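PDB 3CGX: putative nucleotide-diphospho-sugar transferase from Desulfovibrio desulfuricans subsp. desulfuricans, which probably transfers a sugar unit from a nucleotide-diphospho-sugar donor to an acceptor that is not known. Local coordinates for residues 89-94 with 106-111; 53-58 with 101-106; 133-136 with 142-145; 97-102 with 151-156. All blocks are in the same frame, centred on the assembly; numbering follows the deposited sequence. Where two conformers were deposited one is given.

In the fold
Strand 105-109, in the middle of the mixed sheet, and helix 87-100, which precedes it, carry most of these contacts. Interaction 1 sets the helix on the strand, and interaction 2 connects the turn between them with strand 53-58; the two share Val106 and have centres about 9 Å apart. Interaction 4 joins the far end of the same helix to the loop after strand 143-149, its centre about 11 Å from that of interaction 1. Interaction 3, in the adjoining hairpin, meets interaction 1 through a probable hydrogen bond from Gly110 N to Tyr144 O, 3.2 Å. In GT-A relatives the nucleotide-sugar binds at the C-terminal ends of the parallel strands, the end toward which Gly110 and Ser111 lie.

Interaction 1 (89-94 with 106-111)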
loop_
_atom_site.group_PDB
_atom_site.type_symbol
_atom_site.label_atom_id
_atom_site.label_comp_id
_atom_site.label_asym_id
_atom_site.label_seq_id
_atom_site.Cartn_x
_atom_site.Cartn_y
_atom_site.Cartn_z
ATOM N N GLU A 89 8.454 5.276 -11.735
ATOM C CA GLU A 89 7.660 5.878 -12.825
ATOM C C GLU A 89 6.149 5.686 -12.606
ATOM O O GLU A 89 5.354 6.599 -12.836
ATOM C CB GLU A 89 8.073 5.350 -14.223
ATOM C CG GLU A 89 9.496 5.814 -14.630
ATOM C CD GLU A 89 9.715 7.329 -14.422
ATOM O OE1 GLU A 89 9.204 8.125 -15.242
ATOM O OE2 GLU A 89 10.400 7.720 -13.431
ATOM N N ARG A 90 5.778 4.509 -12.135
ATOM C CA ARG A 90 4.347 4.188 -11.884
ATOM C C ARG A 90 3.775 5.107 -10.806
ATOM O O ARG A 90 2.682 5.640 -10.952
ATOM C CB ARG A 90 4.184 2.705 -11.525
ATOM C CG ARG A 90 4.446 1.824 -12.726
ATOM C CD ARG A 90 4.583 0.362 -12.431
ATOM N NE ARG A 90 4.749 -0.320 -13.724
ATOM C CZ ARG A 90 4.786 -1.638 -13.889
ATOM N NH1 ARG A 90 4.649 -2.439 -12.861
ATOM N NH2 ARG A 90 4.968 -2.157 -15.094
HETATM N N MSE A 91 4.542 5.334 -9.740
HETATM C CA MSE A 91 4.100 6.216 -8.659
HETATM C C MSE A 91 4.051 7.672 -9.093
HETATM O O MSE A 91 3.091 8.389 -8.825
HETATM C CB MSE A 91 5.001 6.074 -7.434
HETATM C CG MSE A 91 4.835 4.727 -6.774
HETATM SE SE MSE A 91 5.686 4.452 -5.011
HETATM C CE MSE A 91 7.556 4.463 -5.576
ATOM N N LYS A 92 5.112 8.120 -9.745
ATOM C CA LYS A 92 5.165 9.487 -10.274
ATOM C C LYS A 92 3.984 9.789 -11.186
ATOM O O LYS A 92 3.300 10.823 -11.046
ATOM C CB LYS A 92 6.458 9.706 -11.081
ATOM C CG LYS A 92 6.672 11.139 -11.455
ATOM C CD LYS A 92 7.712 11.258 -12.535
ATOM C CE LYS A 92 9.042 10.686 -12.136
ATOM N NZ LYS A 92 10.073 10.967 -13.252
ATOM N N HIS A 93 3.708 8.862 -12.104
ATOM C CA HIS A 93 2.601 9.051 -13.045
ATOM C C HIS A 93 1.213 9.089 -12.367
ATOM O O HIS A 93 0.354 9.929 -12.689
ATOM C CB HIS A 93 2.649 7.995 -14.141
ATOM C CG HIS A 93 3.864 8.104 -15.012
ATOM N ND1 HIS A 93 4.406 7.027 -15.692
ATOM C CD2 HIS A 93 4.684 9.160 -15.263
ATOM C CE1 HIS A 93 5.477 7.429 -16.361
ATOM N NE2 HIS A 93 5.677 8.713 -16.104
ATOM N N ALA A 94 1.016 8.233 -11.378
ATOM C CA ALA A 94 -0.281 8.165 -10.690
ATOM C C ALA A 94 -0.515 9.462 -9.867
ATOM O O ALA A 94 -1.586 10.078 -9.891
ATOM C CB ALA A 94 -0.358 6.909 -9.812
ATOM N N VAL A 106 -2.654 14.385 -1.930
ATOM C CA VAL A 106 -2.660 13.037 -2.414
ATOM C C VAL A 106 -1.703 12.152 -1.640
ATOM O O VAL A 106 -0.569 12.515 -1.412
ATOM C CB VAL A 106 -2.258 12.996 -3.933
ATOM C CG1 VAL A 106 -2.245 11.566 -4.454
ATOM C CG2 VAL A 106 -3.187 13.882 -4.760
ATOM N N VAL A 107 -2.206 10.994 -1.215
ATOM C CA VAL A 107 -1.352 9.973 -0.604
ATOM C C VAL A 107 -1.401 8.701 -1.454
ATOM O O VAL A 107 -2.442 8.312 -1.992
ATOM C CB VAL A 107 -1.684 9.675 0.921
ATOM C CG1 VAL A 107 -1.550 10.976 1.796
ATOM C CG2 VAL A 107 -3.014 9.101 1.052
ATOM N N LEU A 108 -0.239 8.087 -1.609
ATOM C CA LEU A 108 -0.119 6.833 -2.348
ATOM C C LEU A 108 0.402 5.768 -1.370
ATOM O O LEU A 108 1.383 5.958 -0.677
ATOM C CB LEU A 108 0.785 7.036 -3.575
ATOM C CG LEU A 108 1.039 5.911 -4.589
ATOM C CD1 LEU A 108 1.630 6.518 -5.900
ATOM C CD2 LEU A 108 1.954 4.869 -4.016
HETATM N N MSE A 109 -0.273 4.634 -1.317
HETATM C CA MSE A 109 0.134 3.582 -0.438
HETATM C C MSE A 109 -0.017 2.233 -1.047
HETATM O O MSE A 109 -0.807 2.041 -1.972
HETATM C CB MSE A 109 -0.719 3.661 0.814
HETATM C CG MSE A 109 -2.171 3.316 0.615
HETATM SE SE MSE A 109 -3.148 3.829 2.286
HETATM C CE MSE A 109 -2.365 2.574 3.511
ATOM N N GLY A 110 0.728 1.291 -0.494
ATOM C CA GLY A 110 0.704 -0.079 -0.969
ATOM C C GLY A 110 -0.328 -0.948 -0.261
ATOM O O GLY A 110 -1.082 -0.497 0.609
ATOM N N SER A 111 -0.331 -2.219 -0.624
ATOM C CA SER A 111 -1.380 -3.108 -0.167
ATOM C C SER A 111 -0.865 -4.316 0.618
ATOM O O SER A 111 -1.556 -5.341 0.703
ATOM C CB SER A 111 -2.176 -3.611 -1.394
ATOM O OG SER A 111 -1.336 -3.959 -2.455
#
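Leu108 sets CG opposite its backbone N (chi1 -177°), sending both methyls from the strand toward helix 87-100, while Met91, a selenomethionine, starts beside its own backbone N (chi1 -69°), runs extended through chi2 and bends at chi3. The two side chains cross at about a right angle, and the leucine methyls straddle Met91 CG, CD1 toward the backbone and CD2 toward the selenium. Leu108 CD1 lies against the root of Met91, 3.7 Å from both Met91 CA and Met91 CB. Leu108 CD2 is farther out, 3.9 Å from Met91 SE. Ala94, almost one helical turn on, adds a looser touch with its CB 4.4 Å from Leu108 CD1. No hydrogen bond crosses this contact, which is wholly apolar and buried. The helix keeps its charges elsewhere: Lys92 NZ makes a weak, long salt bridge to Glu89 OE2 and another salt bridge to Asp159. Phe10 of strand 5-11 packs on both Met91 and Leu108, Met95 of the same helix covers Leu108, and Phe158 and Trp163 flank Met91. Strand 105-109 itself is hydrogen-bonded between strands 5-11 and 143-149, with helix 87-100 on its Leu108 face and helix 29-47 against Met109.

Interaction 2 (53-58 with 101-106); sequences DLHICY and DGYDRV
Tyr103 reaches toward strand 53-58 and meets Asp53 and His55 there, and these three residues bury most of the shared surface. Its ring extends from the turn after helix 87-100 with CG beside the backbone N (chi1 -68°), which directs the hydroxyl at the start of the strand. There Tyr103 OH donates a hydrogen bond to Asp53 OD2. The modelled separation of Tyr103 OH and Asp53 OD2, 2.4 Å, is very short, and its exact value is doubtful. The carboxylate oxygen arrives at the edge of the phenol ring, in its plane, whereas the carboxylate as a whole is turned almost perpendicular to the ring, at 88°. Asp53 OD2 is gripped a second time by the backbone N of Ser3, so one oxygen ties the N-terminal tail to the tyrosine.

His55, two residues along the same face of the strand, offers its ring to the tyrosine in an offset edge-to-face pair. The edge of Tyr103 points at the face of His55, the ring centroids are 5.8 Å apart and the planes stand at 82°. Asp101 lies beside the imidazole; its carboxylate is held by Lys97. Gly102, between Asp101 and Tyr103, closes helix 87-100 with a Schellman motif. Strands 53-58 and 105-109 run parallel on either side of strand 5-11, and such parallel strands linked through helices are typical of the Rossmann-like half of a GT-A fold.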
loop_
_atom_site.group_PDB
_atom_site.type_symbol
_atom_site.label_atom_id
_atom_site.label_comp_id
_atom_site.label_asym_id
_atom_site.label_seq_id
_atom_site.Cartn_x
_atom_site.Cartn_y
_atom_site.Cartn_z
ATOM N N ASP A 53 -11.274 10.743 -1.931
ATOM C CA ASP A 53 -11.591 9.889 -3.059
ATOM C C ASP A 53 -10.515 8.810 -3.117
ATOM O O ASP A 53 -9.339 9.007 -2.717
ATOM C CB ASP A 53 -11.595 10.663 -4.388
ATOM C CG ASP A 53 -12.754 11.665 -4.514
ATOM O OD1 ASP A 53 -13.737 11.589 -3.748
ATOM O OD2 ASP A 53 -12.686 12.495 -5.434
ATOM N N LEU A 54 -10.899 7.673 -3.661
ATOM C CA LEU A 54 -9.976 6.541 -3.755
ATOM C C LEU A 54 -9.832 6.032 -5.181
ATOM O O LEU A 54 -10.807 5.824 -5.888
ATOM C CB LEU A 54 -10.441 5.448 -2.828
ATOM C CG LEU A 54 -9.717 4.103 -2.870
ATOM C CD1 LEU A 54 -8.418 4.241 -2.121
ATOM C CD2 LEU A 54 -10.614 3.006 -2.254
ATOM N N HIS A 55 -8.582 5.932 -5.616
ATOM C CA HIS A 55 -8.245 5.385 -6.936
ATOM C C HIS A 55 -7.433 4.146 -6.749
ATOM O O HIS A 55 -6.353 4.200 -6.158
ATOM C CB HIS A 55 -7.432 6.373 -7.738
ATOM C CG HIS A 55 -8.201 7.594 -8.118
ATOM N ND1 HIS A 55 -7.762 8.487 -9.058
ATOM C CD2 HIS A 55 -9.392 8.055 -7.686
ATOM C CE1 HIS A 55 -8.660 9.443 -9.198
ATOM N NE2 HIS A 55 -9.660 9.198 -8.381
ATOM N N ILE A 56 -7.967 3.037 -7.246
ATOM C CA ILE A 56 -7.314 1.764 -7.137
ATOM C C ILE A 56 -6.447 1.562 -8.374
ATOM O O ILE A 56 -6.932 1.456 -9.517
ATOM C CB ILE A 56 -8.334 0.608 -6.964
ATOM C CG1 ILE A 56 -9.188 0.804 -5.695
ATOM C CG2 ILE A 56 -7.614 -0.766 -6.968
ATOM C CD1 ILE A 56 -10.425 -0.102 -5.637
ATOM N N CYS A 57 -5.137 1.545 -8.145
ATOM C CA CYS A 57 -4.132 1.525 -9.230
ATOM C C CYS A 57 -3.430 0.189 -9.277
ATOM O O CYS A 57 -2.671 -0.152 -8.360
ATOM C CB CYS A 57 -3.107 2.652 -9.008
ATOM S SG CYS A 57 -3.800 4.302 -8.899
ATOM N N TYR A 58 -3.708 -0.581 -10.343
ATOM C CA TYR A 58 -3.250 -1.938 -10.464
ATOM C C TYR A 58 -2.082 -2.177 -11.426
ATOM O O TYR A 58 -1.901 -1.533 -12.471
ATOM C CB TYR A 58 -4.418 -2.847 -10.841
ATOM C CG TYR A 58 -5.100 -2.562 -12.157
ATOM C CD1 TYR A 58 -4.610 -3.076 -13.337
ATOM C CD2 TYR A 58 -6.286 -1.797 -12.219
ATOM C CE1 TYR A 58 -5.256 -2.855 -14.495
ATOM C CE2 TYR A 58 -6.914 -1.562 -13.392
ATOM C CZ TYR A 58 -6.397 -2.084 -14.526
ATOM O OH TYR A 58 -7.040 -1.874 -15.731
ATOM N N ASP A 101 -5.758 16.120 -12.137
ATOM C CA ASP A 101 -7.205 15.977 -11.991
ATOM C C ASP A 101 -7.750 17.048 -11.055
ATOM O O ASP A 101 -8.955 17.239 -10.966
ATOM C CB ASP A 101 -7.621 14.610 -11.412
ATOM C CG ASP A 101 -7.405 13.436 -12.377
ATOM O OD1 ASP A 101 -7.113 13.681 -13.570
ATOM O OD2 ASP A 101 -7.502 12.264 -11.887
ATOM N N GLY A 102 -6.865 17.721 -10.335
ATOM C CA GLY A 102 -7.298 18.814 -9.467
ATOM C C GLY A 102 -7.260 18.562 -7.969
ATOM O O GLY A 102 -7.703 19.408 -7.210
ATOM N N TYR A 103 -6.748 17.413 -7.516
ATOM C CA TYR A 103 -6.647 17.166 -6.060
ATOM C C TYR A 103 -5.607 18.074 -5.434
ATOM O O TYR A 103 -4.605 18.418 -6.064
ATOM C CB TYR A 103 -6.345 15.678 -5.745
ATOM C CG TYR A 103 -7.487 14.794 -6.101
ATOM C CD1 TYR A 103 -8.612 14.735 -5.281
ATOM C CD2 TYR A 103 -7.492 14.031 -7.263
ATOM C CE1 TYR A 103 -9.681 13.926 -5.578
ATOM C CE2 TYR A 103 -8.606 13.212 -7.586
ATOM C CZ TYR A 103 -9.688 13.172 -6.731
ATOM O OH TYR A 103 -10.798 12.374 -6.979
ATOM N N ASP A 104 -5.864 18.480 -4.200
ATOM C CA ASP A 104 -4.955 19.320 -3.437
ATOM C C ASP A 104 -3.932 18.505 -2.663
ATOM O O ASP A 104 -2.807 18.941 -2.430
ATOM C CB ASP A 104 -5.727 20.157 -2.423
ATOM C CG ASP A 104 -4.796 21.042 -1.568
ATOM O OD1 ASP A 104 -4.026 21.834 -2.163
ATOM O OD2 ASP A 104 -4.836 20.940 -0.306
ATOM N N ARG A 105 -4.383 17.375 -2.174
ATOM C CA ARG A 105 -3.568 16.521 -1.333
ATOM C C ARG A 105 -3.771 15.081 -1.755
ATOM O O ARG A 105 -4.890 14.617 -1.887
ATOM C CB ARG A 105 -3.970 16.657 0.134
ATOM C CG ARG A 105 -3.643 18.019 0.796
ATOM C CD ARG A 105 -4.307 18.076 2.150
ATOM N NE ARG A 105 -5.699 18.484 2.021
ATOM C CZ ARG A 105 -6.697 18.069 2.780
ATOM N NH1 ARG A 105 -6.488 17.201 3.754
ATOM N NH2 ARG A 105 -7.921 18.529 2.549
ATOM N N VAL A 106 -2.654 14.385 -1.930
ATOM C CA VAL A 106 -2.660 13.037 -2.414
ATOM C C VAL A 106 -1.703 12.152 -1.640
ATOM O O VAL A 106 -0.569 12.515 -1.412
ATOM C CB VAL A 106 -2.258 12.996 -3.933
ATOM C CG1 VAL A 106 -2.245 11.566 -4.454
ATOM C CG2 VAL A 106 -3.187 13.882 -4.760
#

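Interaction 3 (133-136 with 142-145)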
loop_
_atom_site.group_PDB
_atom_site.type_symbol
_atom_site.label_atom_id
_atom_site.label_comp_id
_atom_site.label_asym_id
_atom_site.label_seq_id
_atom_site.Cartn_x
_atom_site.Cartn_y
_atom_site.Cartn_z
ATOM N N ALA A 133 5.141 17.273 2.490
ATOM C CA ALA A 133 5.172 15.844 2.172
ATOM C C ALA A 133 5.020 14.986 3.406
ATOM O O ALA A 133 5.187 15.440 4.536
ATOM C CB ALA A 133 6.478 15.490 1.444
ATOM N N ALA A 134 4.624 13.747 3.154
ATOM C CA ALA A 134 4.480 12.723 4.159
ATOM C C ALA A 134 5.089 11.401 3.647
ATOM O O ALA A 134 5.086 11.094 2.447
ATOM C CB ALA A 134 3.002 12.537 4.515
ATOM N N ILE A 135 5.631 10.625 4.565
ATOM C CA ILE A 135 6.268 9.346 4.206
ATOM C C ILE A 135 6.167 8.371 5.366
ATOM O O ILE A 135 6.311 8.766 6.517
ATOM C CB ILE A 135 7.745 9.565 3.772
ATOM C CG1 ILE A 135 8.250 8.325 2.987
ATOM C CG2 ILE A 135 8.650 9.974 5.019
ATOM C CD1 ILE A 135 9.514 8.591 2.125
ATOM N N GLY A 136 5.848 7.109 5.067
ATOM C CA GLY A 136 5.784 6.102 6.090
ATOM C C GLY A 136 6.862 5.068 5.837
ATOM O O GLY A 136 6.860 4.392 4.790
ATOM N N GLY A 142 12.239 0.459 2.618
ATOM C CA GLY A 142 11.519 1.337 1.719
ATOM C C GLY A 142 10.464 2.104 2.487
ATOM O O GLY A 142 10.642 2.426 3.659
ATOM N N TYR A 143 9.374 2.390 1.801
ATOM C CA TYR A 143 8.233 3.120 2.395
ATOM C C TYR A 143 6.908 2.542 1.937
ATOM O O TYR A 143 6.792 2.078 0.821
ATOM C CB TYR A 143 8.337 4.615 2.112
ATOM C CG TYR A 143 8.486 5.064 0.671
ATOM C CD1 TYR A 143 7.366 5.276 -0.135
ATOM C CD2 TYR A 143 9.750 5.303 0.117
ATOM C CE1 TYR A 143 7.508 5.717 -1.440
ATOM C CE2 TYR A 143 9.898 5.766 -1.206
ATOM C CZ TYR A 143 8.770 5.980 -1.973
ATOM O OH TYR A 143 8.866 6.451 -3.273
ATOM N N TYR A 144 5.930 2.555 2.831
ATOM C CA TYR A 144 4.628 1.995 2.577
ATOM C C TYR A 144 3.614 3.073 2.176
ATOM O O TYR A 144 2.507 2.776 1.697
ATOM C CB TYR A 144 4.116 1.240 3.803
ATOM C CG TYR A 144 3.878 2.118 5.036
ATOM C CD1 TYR A 144 2.681 2.869 5.196
ATOM C CD2 TYR A 144 4.810 2.177 6.045
ATOM C CE1 TYR A 144 2.455 3.654 6.313
ATOM C CE2 TYR A 144 4.586 2.984 7.179
ATOM C CZ TYR A 144 3.403 3.692 7.321
ATOM O OH TYR A 144 3.277 4.472 8.454
ATOM N N LEU A 145 3.984 4.324 2.423
ATOM C CA LEU A 145 3.158 5.473 2.040
ATOM C C LEU A 145 4.022 6.690 1.687
ATOM O O LEU A 145 5.059 6.944 2.309
ATOM C CB LEU A 145 2.149 5.827 3.149
ATOM C CG LEU A 145 1.158 7.008 2.967
ATOM C CD1 LEU A 145 -0.161 6.761 3.779
ATOM C CD2 LEU A 145 1.803 8.413 3.307
#
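Ile135 and Tyr143 cross at about a right angle in a beta hairpin formed by strands 133-137 and 143-149. Ile135 CD1 sits over one face of the Tyr143 ring, 4.2 Å from its centroid, in a CH-pi contact, and nearer the backbone Ile135 CG1 packs on Tyr143 CB. Tyr144 sends its ring the other way, to the opposite face of the hairpin. With CG wedged between backbone N and carbonyl carbon (chi1 64°), one face of that ring covers Gly136 CA, which is 3.8 Å from the Tyr144 centroid and offset toward the rim. Having no side chain, Gly136 lets the ring come this close. Tyr144 OH is fixed beyond the hairpin by Pro187 O and Tyr116 OH, which hold the ring's far end. On that other face Leu145 CD2 makes a loose touch, 4.5 Å from Ala134 CB.

The chain turns a corner at Tyr144, and two backbone bonds bracket that corner. Tyr144 N donates to Gly136 O over 2.8 Å. Gly136 N donates in return to Leu145 O, 2.9 Å away. That carbonyl oxygen takes a further CA-H...O contact, with Ile135 CA 3.3 Å from Leu145 O.

Interaction 4 (97-102 with 151-156)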
loop_
_atom_site.group_PDB
_atom_site.type_symbol
_atom_site.label_atom_id
_atom_site.label_comp_id
_atom_site.label_asym_id
_atom_site.label_seq_id
_atom_site.Cartn_x
_atom_site.Cartn_y
_atom_site.Cartn_z
ATOM N N LYS A 97 -0.997 12.472 -12.188
ATOM C CA LYS A 97 -2.344 12.423 -12.765
ATOM C C LYS A 97 -3.403 12.945 -11.805
ATOM O O LYS A 97 -4.352 13.675 -12.190
ATOM C CB LYS A 97 -2.670 10.996 -13.168
ATOM C CG LYS A 97 -4.101 10.704 -13.514
ATOM C CD LYS A 97 -4.514 11.188 -14.859
ATOM C CE LYS A 97 -5.847 10.524 -15.248
ATOM N NZ LYS A 97 -6.880 10.566 -14.159
ATOM N N ALA A 98 -3.247 12.564 -10.542
ATOM C CA ALA A 98 -4.197 12.972 -9.496
ATOM C C ALA A 98 -4.160 14.491 -9.304
ATOM O O ALA A 98 -5.197 15.145 -9.194
ATOM C CB ALA A 98 -3.952 12.205 -8.172
ATOM N N PHE A 99 -2.966 15.053 -9.347
ATOM C CA PHE A 99 -2.809 16.486 -9.200
ATOM C C PHE A 99 -3.372 17.169 -10.435
ATOM O O PHE A 99 -4.005 18.203 -10.335
ATOM C CB PHE A 99 -1.340 16.881 -8.965
ATOM C CG PHE A 99 -0.851 16.558 -7.574
ATOM C CD1 PHE A 99 -1.578 16.971 -6.463
ATOM C CD2 PHE A 99 0.313 15.861 -7.378
ATOM C CE1 PHE A 99 -1.148 16.691 -5.217
ATOM C CE2 PHE A 99 0.738 15.558 -6.106
ATOM C CZ PHE A 99 0.009 15.966 -5.029
ATOM N N ASP A 100 -3.115 16.598 -11.603
ATOM C CA ASP A 100 -3.692 17.135 -12.861
ATOM C C ASP A 100 -5.213 17.117 -12.805
ATOM O O ASP A 100 -5.879 17.968 -13.372
ATOM C CB ASP A 100 -3.256 16.315 -14.073
ATOM C CG ASP A 100 -1.799 16.503 -14.419
ATOM O OD1 ASP A 100 -1.135 17.396 -13.839
ATOM O OD2 ASP A 100 -1.329 15.750 -15.299
ATOM N N ASP A 101 -5.758 16.120 -12.137
ATOM C CA ASP A 101 -7.205 15.977 -11.991
ATOM C C ASP A 101 -7.750 17.048 -11.055
ATOM O O ASP A 101 -8.955 17.239 -10.966
ATOM C CB ASP A 101 -7.621 14.610 -11.412
ATOM C CG ASP A 101 -7.405 13.436 -12.377
ATOM O OD1 ASP A 101 -7.113 13.681 -13.570
ATOM O OD2 ASP A 101 -7.502 12.264 -11.887
ATOM N N GLY A 102 -6.865 17.721 -10.335
ATOM C CA GLY A 102 -7.298 18.814 -9.467
ATOM C C GLY A 102 -7.260 18.562 -7.969
ATOM O O GLY A 102 -7.703 19.408 -7.210
ATOM N N ASP A 151 1.069 21.949 -4.422
ATOM C CA ASP A 151 2.015 23.014 -4.730
ATOM C C ASP A 151 3.448 22.626 -4.355
ATOM O O ASP A 151 4.408 23.242 -4.816
ATOM C CB ASP A 151 1.565 24.329 -4.079
ATOM C CG ASP A 151 0.278 24.867 -4.692
ATOM O OD1 ASP A 151 0.131 24.801 -5.939
ATOM O OD2 ASP A 151 -0.581 25.362 -3.933
ATOM N N SER A 152 3.577 21.518 -3.640
ATOM C CA SER A 152 4.886 21.036 -3.159
ATOM C C SER A 152 5.354 19.748 -3.858
ATOM O O SER A 152 6.407 19.171 -3.538
ATOM C CB SER A 152 4.811 20.712 -1.659
ATOM O OG SER A 152 4.766 21.882 -0.874
ATOM N N PHE A 153 4.546 19.273 -4.789
ATOM C CA PHE A 153 4.858 18.010 -5.423
ATOM C C PHE A 153 6.232 18.072 -6.078
ATOM O O PHE A 153 6.515 18.947 -6.882
ATOM C CB PHE A 153 3.789 17.627 -6.438
ATOM C CG PHE A 153 4.059 16.336 -7.127
ATOM C CD1 PHE A 153 4.533 15.252 -6.422
ATOM C CD2 PHE A 153 3.817 16.189 -8.481
ATOM C CE1 PHE A 153 4.762 14.039 -7.050
ATOM C CE2 PHE A 153 4.038 14.989 -9.093
ATOM C CZ PHE A 153 4.514 13.910 -8.377
ATOM N N CYS A 154 7.029 17.074 -5.731
ATOM C CA CYS A 154 8.398 16.943 -6.193
ATOM C C CYS A 154 8.569 15.599 -6.894
ATOM O O CYS A 154 8.982 14.622 -6.272
ATOM C CB CYS A 154 9.326 17.044 -4.985
ATOM S SG CYS A 154 11.054 17.002 -5.390
ATOM N N PRO A 155 8.210 15.530 -8.185
ATOM C CA PRO A 155 8.292 14.209 -8.867
ATOM C C PRO A 155 9.706 13.626 -8.929
ATOM O O PRO A 155 9.899 12.421 -9.082
ATOM C CB PRO A 155 7.741 14.491 -10.267
ATOM C CG PRO A 155 7.693 16.013 -10.420
ATOM C CD PRO A 155 7.689 16.609 -9.043
ATOM N N ASP A 156 10.687 14.512 -8.859
ATOM C CA ASP A 156 12.097 14.124 -8.860
ATOM C C ASP A 156 12.436 13.124 -7.744
ATOM O O ASP A 156 13.420 12.376 -7.836
ATOM C CB ASP A 156 12.991 15.358 -8.717
ATOM C CG ASP A 156 13.103 16.148 -10.012
ATOM O OD1 ASP A 156 12.340 15.888 -10.977
ATOM O OD2 ASP A 156 13.979 17.029 -10.067
#
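Phe99 and Phe153 make the whole contact, the CD2-CE2 side of the Phe99 ring lying obliquely over one face of Phe153. Phe99 leaves helix 87-100 with CG beside its backbone N (chi1 -74°) and points its ring at the loop. Phe153 comes to meet it with CG fully opposite the backbone N (chi1 180°), which extends the side chain back toward the helix. The planes are inclined at 44°, neither stacked nor edge-to-face. Phe99 CE2 stands over one face of the Phe153 ring, near its rim and 3.6 Å from Phe153 CG. Alongside it Phe99 CD2 rests 3.7 Å from Phe153 CD2. On the opposite face Pro155 CD sits over the centre of the Phe153 ring, 3.9 Å above its plane, so the phenylalanine is held between the helix and its own loop.

This is where helix 87-100 of the GT-A-like sheet-and-helix framework ends, in a Schellman motif: Gly102 takes a positive phi, its N bonds back to Phe99 O (2.9 Å), and Tyr103 N probably bonds to Ala98 O (3.2 Å). The Phe99 carbonyl also receives Lys150 NZ. Elsewhere on this last turn Lys97 folds back on Asp101, and its NZ reaches the syn lone pair of Asp101 OD2 at 2.9 Å, with a weaker bond to OD1. Phe148 of strand 143-149 lies edge-to-face with Phe153 and also touches Phe99, while Met95 and Gln96 of the helix pack on Phe153.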